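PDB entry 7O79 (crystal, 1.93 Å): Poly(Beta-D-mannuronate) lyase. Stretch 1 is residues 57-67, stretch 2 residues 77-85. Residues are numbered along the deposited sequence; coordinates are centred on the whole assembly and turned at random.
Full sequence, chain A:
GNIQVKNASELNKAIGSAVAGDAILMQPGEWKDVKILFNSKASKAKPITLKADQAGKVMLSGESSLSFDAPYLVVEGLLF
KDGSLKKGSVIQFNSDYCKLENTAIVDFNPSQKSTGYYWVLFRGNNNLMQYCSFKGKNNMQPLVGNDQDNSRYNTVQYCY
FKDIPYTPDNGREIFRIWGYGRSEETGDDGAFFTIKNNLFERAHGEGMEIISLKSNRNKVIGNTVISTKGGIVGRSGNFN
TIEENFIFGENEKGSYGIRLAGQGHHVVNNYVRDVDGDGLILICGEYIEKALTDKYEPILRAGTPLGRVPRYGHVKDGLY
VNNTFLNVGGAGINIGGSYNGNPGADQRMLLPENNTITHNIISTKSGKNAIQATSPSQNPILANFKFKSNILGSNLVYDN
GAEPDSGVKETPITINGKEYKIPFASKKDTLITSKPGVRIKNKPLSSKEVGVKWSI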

# COMPACT_ATOMS: atom_id res chain seq x y z
N LYS A 57 -6.95 -20.62 18.27
CA LYS A 57 -6.47 -21.70 19.12
C LYS A 57 -5.58 -22.67 18.36
O LYS A 57 -5.21 -23.71 18.91
CB LYS A 57 -7.65 -22.44 19.73
CG LYS A 57 -8.42 -21.63 20.76
CD LYS A 57 -7.47 -20.92 21.72
CE LYS A 57 -8.22 -20.46 22.96
NZ LYS A 57 -7.35 -19.75 23.94
N VAL A 58 -5.25 -22.37 17.11
CA VAL A 58 -4.40 -23.20 16.28
C VAL A 58 -3.18 -22.37 15.93
O VAL A 58 -3.30 -21.34 15.25
CB VAL A 58 -5.13 -23.64 15.00
CG1 VAL A 58 -4.14 -24.15 13.98
CG2 VAL A 58 -6.19 -24.69 15.33
N MET A 59 -1.99 -22.80 16.38
CA MET A 59 -0.79 -21.99 16.18
C MET A 59 0.17 -22.76 15.28
O MET A 59 0.68 -23.83 15.64
CB MET A 59 -0.14 -21.62 17.51
CG MET A 59 1.17 -20.83 17.35
SD MET A 59 2.24 -20.78 18.80
CE MET A 59 1.38 -19.63 19.84
N LEU A 60 0.41 -22.20 14.09
CA LEU A 60 1.33 -22.76 13.11
C LEU A 60 2.71 -22.17 13.36
O LEU A 60 2.90 -20.96 13.23
CB LEU A 60 0.83 -22.47 11.70
CG LEU A 60 -0.34 -23.37 11.28
CD1 LEU A 60 -1.28 -22.71 10.30
CD2 LEU A 60 0.23 -24.64 10.67
N SER A 61 3.68 -23.03 13.71
CA SER A 61 4.98 -22.61 14.23
C SER A 61 6.09 -23.25 13.40
O SER A 61 5.84 -23.99 12.44
CB SER A 61 5.09 -22.98 15.71
OG SER A 61 5.02 -24.39 15.85
N GLY A 62 7.34 -22.97 13.79
CA GLY A 62 8.45 -23.47 12.99
C GLY A 62 8.36 -22.88 11.60
O GLY A 62 7.85 -21.78 11.40
N GLU A 63 8.83 -23.62 10.60
CA GLU A 63 8.60 -23.19 9.23
C GLU A 63 7.26 -23.71 8.73
O GLU A 63 7.15 -24.69 7.99
CB GLU A 63 9.75 -23.52 8.29
CG GLU A 63 10.89 -22.66 8.72
CD GLU A 63 12.10 -22.79 7.89
OE1 GLU A 63 12.06 -23.65 7.00
OE2 GLU A 63 13.00 -21.94 8.05
N SER A 64 6.22 -22.97 9.13
CA SER A 64 4.86 -23.15 8.65
C SER A 64 4.53 -22.07 7.63
O SER A 64 5.05 -20.96 7.69
CB SER A 64 3.88 -23.11 9.81
OG SER A 64 4.08 -24.25 10.62
N SER A 65 3.65 -22.41 6.70
CA SER A 65 3.26 -21.50 5.63
C SER A 65 1.97 -22.04 5.02
O SER A 65 1.60 -23.19 5.26
CB SER A 65 4.36 -21.37 4.57
OG SER A 65 4.60 -22.64 3.98
N LEU A 66 1.31 -21.19 4.24
CA LEU A 66 0.03 -21.53 3.61
C LEU A 66 0.03 -20.99 2.19
O LEU A 66 0.37 -19.82 1.98
CB LEU A 66 -1.13 -20.92 4.41
CG LEU A 66 -2.50 -20.78 3.73
CD1 LEU A 66 -3.16 -22.14 3.56
CD2 LEU A 66 -3.39 -19.87 4.57
N SER A 67 -0.37 -21.84 1.25
CA SER A 67 -0.48 -21.51 -0.17
C SER A 67 -1.87 -21.88 -0.66
O SER A 67 -2.28 -23.04 -0.53
CB SER A 67 0.58 -22.26 -0.99
OG SER A 67 1.88 -21.85 -0.61
N GLY A 77 -9.25 -18.25 10.77
CA GLY A 77 -8.98 -18.47 12.18
C GLY A 77 -7.61 -18.96 12.58
O GLY A 77 -7.44 -19.39 13.73
N LEU A 78 -6.61 -18.88 11.71
CA LEU A 78 -5.27 -19.39 12.03
C LEU A 78 -4.41 -18.34 12.74
O LEU A 78 -4.70 -17.14 12.73
CB LEU A 78 -4.56 -19.87 10.76
CG LEU A 78 -5.29 -20.92 9.94
CD1 LEU A 78 -4.39 -21.49 8.85
CD2 LEU A 78 -5.81 -22.03 10.87
N LEU A 79 -3.35 -18.81 13.39
CA LEU A 79 -2.33 -17.96 13.98
C LEU A 79 -0.97 -18.50 13.58
O LEU A 79 -0.69 -19.69 13.76
CB LEU A 79 -2.46 -17.89 15.51
CG LEU A 79 -1.28 -17.31 16.32
CD1 LEU A 79 -1.05 -15.81 16.09
CD2 LEU A 79 -1.47 -17.57 17.81
N PHE A 80 -0.14 -17.63 13.00
CA PHE A 80 1.25 -17.94 12.69
C PHE A 80 2.13 -17.24 13.71
O PHE A 80 2.13 -16.00 13.79
CB PHE A 80 1.62 -17.51 11.27
CG PHE A 80 0.98 -18.33 10.20
CD1 PHE A 80 -0.34 -18.10 9.82
CD2 PHE A 80 1.67 -19.35 9.58
CE1 PHE A 80 -0.94 -18.86 8.84
CE2 PHE A 80 1.07 -20.12 8.59
CZ PHE A 80 -0.24 -19.86 8.22
N LYS A 81 2.86 -18.02 14.50
CA LYS A 81 3.56 -17.48 15.65
C LYS A 81 4.59 -18.52 16.10
O LYS A 81 4.43 -19.71 15.84
CB LYS A 81 2.58 -17.14 16.78
CG LYS A 81 3.17 -16.53 18.06
CD LYS A 81 2.04 -16.16 19.01
CE LYS A 81 2.53 -15.71 20.38
NZ LYS A 81 3.29 -14.43 20.37
N ASP A 82 5.67 -18.04 16.71
CA ASP A 82 6.77 -18.91 17.14
C ASP A 82 7.37 -19.66 15.96
O ASP A 82 7.65 -20.86 16.03
CB ASP A 82 6.32 -19.88 18.23
CG ASP A 82 5.81 -19.16 19.47
OD1 ASP A 82 6.10 -17.95 19.60
OD2 ASP A 82 5.13 -19.80 20.31
N GLY A 83 7.58 -18.95 14.85
CA GLY A 83 8.06 -19.59 13.65
C GLY A 83 8.68 -18.56 12.74
O GLY A 83 8.67 -17.37 13.03
N SER A 84 9.24 -19.04 11.64
CA SER A 84 9.87 -18.14 10.68
C SER A 84 10.09 -18.94 9.41
O SER A 84 9.82 -20.14 9.37
CB SER A 84 11.19 -17.57 11.20
OG SER A 84 12.16 -18.59 11.35
N LEU A 85 10.58 -18.28 8.38
CA LEU A 85 10.86 -18.91 7.11
C LEU A 85 12.25 -18.49 6.68
O LEU A 85 12.91 -17.67 7.32
CB LEU A 85 9.84 -18.51 6.03
CG LEU A 85 8.36 -18.75 6.34
CD1 LEU A 85 7.51 -18.16 5.21
CD2 LEU A 85 8.05 -20.24 6.56

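Residues 58-62 and the strand around 79-81 run side by side as parallel β-strands, their N-to-C directions 33° apart. Parallel pairing makes alternate residues of stretch 1 do the bonding: Leu79 N donates to Val58 O (3.1 Å), Leu60 N to Leu79 O (2.8 Å), and Lys81 N to Leu60 O (3.2 Å). At Asp82, whose backbone (phi/psi 59/44) turns a corner, a β-bulge shifts the register by one residue, yet the ladder continues: Gly62 N donates to Asp82 O (3.1 Å) and Ser84 N to Gly62 O (3.1 Å). Cα-H...O contacts, such as Met59 CA to Leu79 O at 3.3 Å, supplement these bonds.

The glycines fit this bend. Gly62 adopts a positive phi, which favours glycine, whereas Gly83 lies so close to the neighbouring strand that a Cβ would fall 2.3 Å from Gly62 O.

The paired side chains alternate between the sheet faces. On one face, Met59 extends with chi1 and chi2 both t, bringing CE to 4.1 Å from Leu79 CD2 and 3.6 Å from Lys81 CD; this flexible thioether chain covers both a buried leucine and the aliphatic part of a lysine. On the other face, buried Leu60 and Phe80 form the apolar centre. Leu60 CD1 lies over the Phe80 ring, 4.1 Å from its centroid, in a CH-π contact, and also packs 3.6 Å from Leu78 CD1. Ser65 N and Ser64 C approach the ring edge, while Leu66 CB comes within 4.1 Å of Phe80 CZ.

Past the bulge, Leu85 CD2 reaches 3.3 Å from Ser64 O, a buried carbonyl left without a polar partner. The turn there is braced within its own stretch by Ser64 OG, which donates to Ser61 O at 2.5 Å. Altogether, the contact buries 844 Å², summed over both stretches.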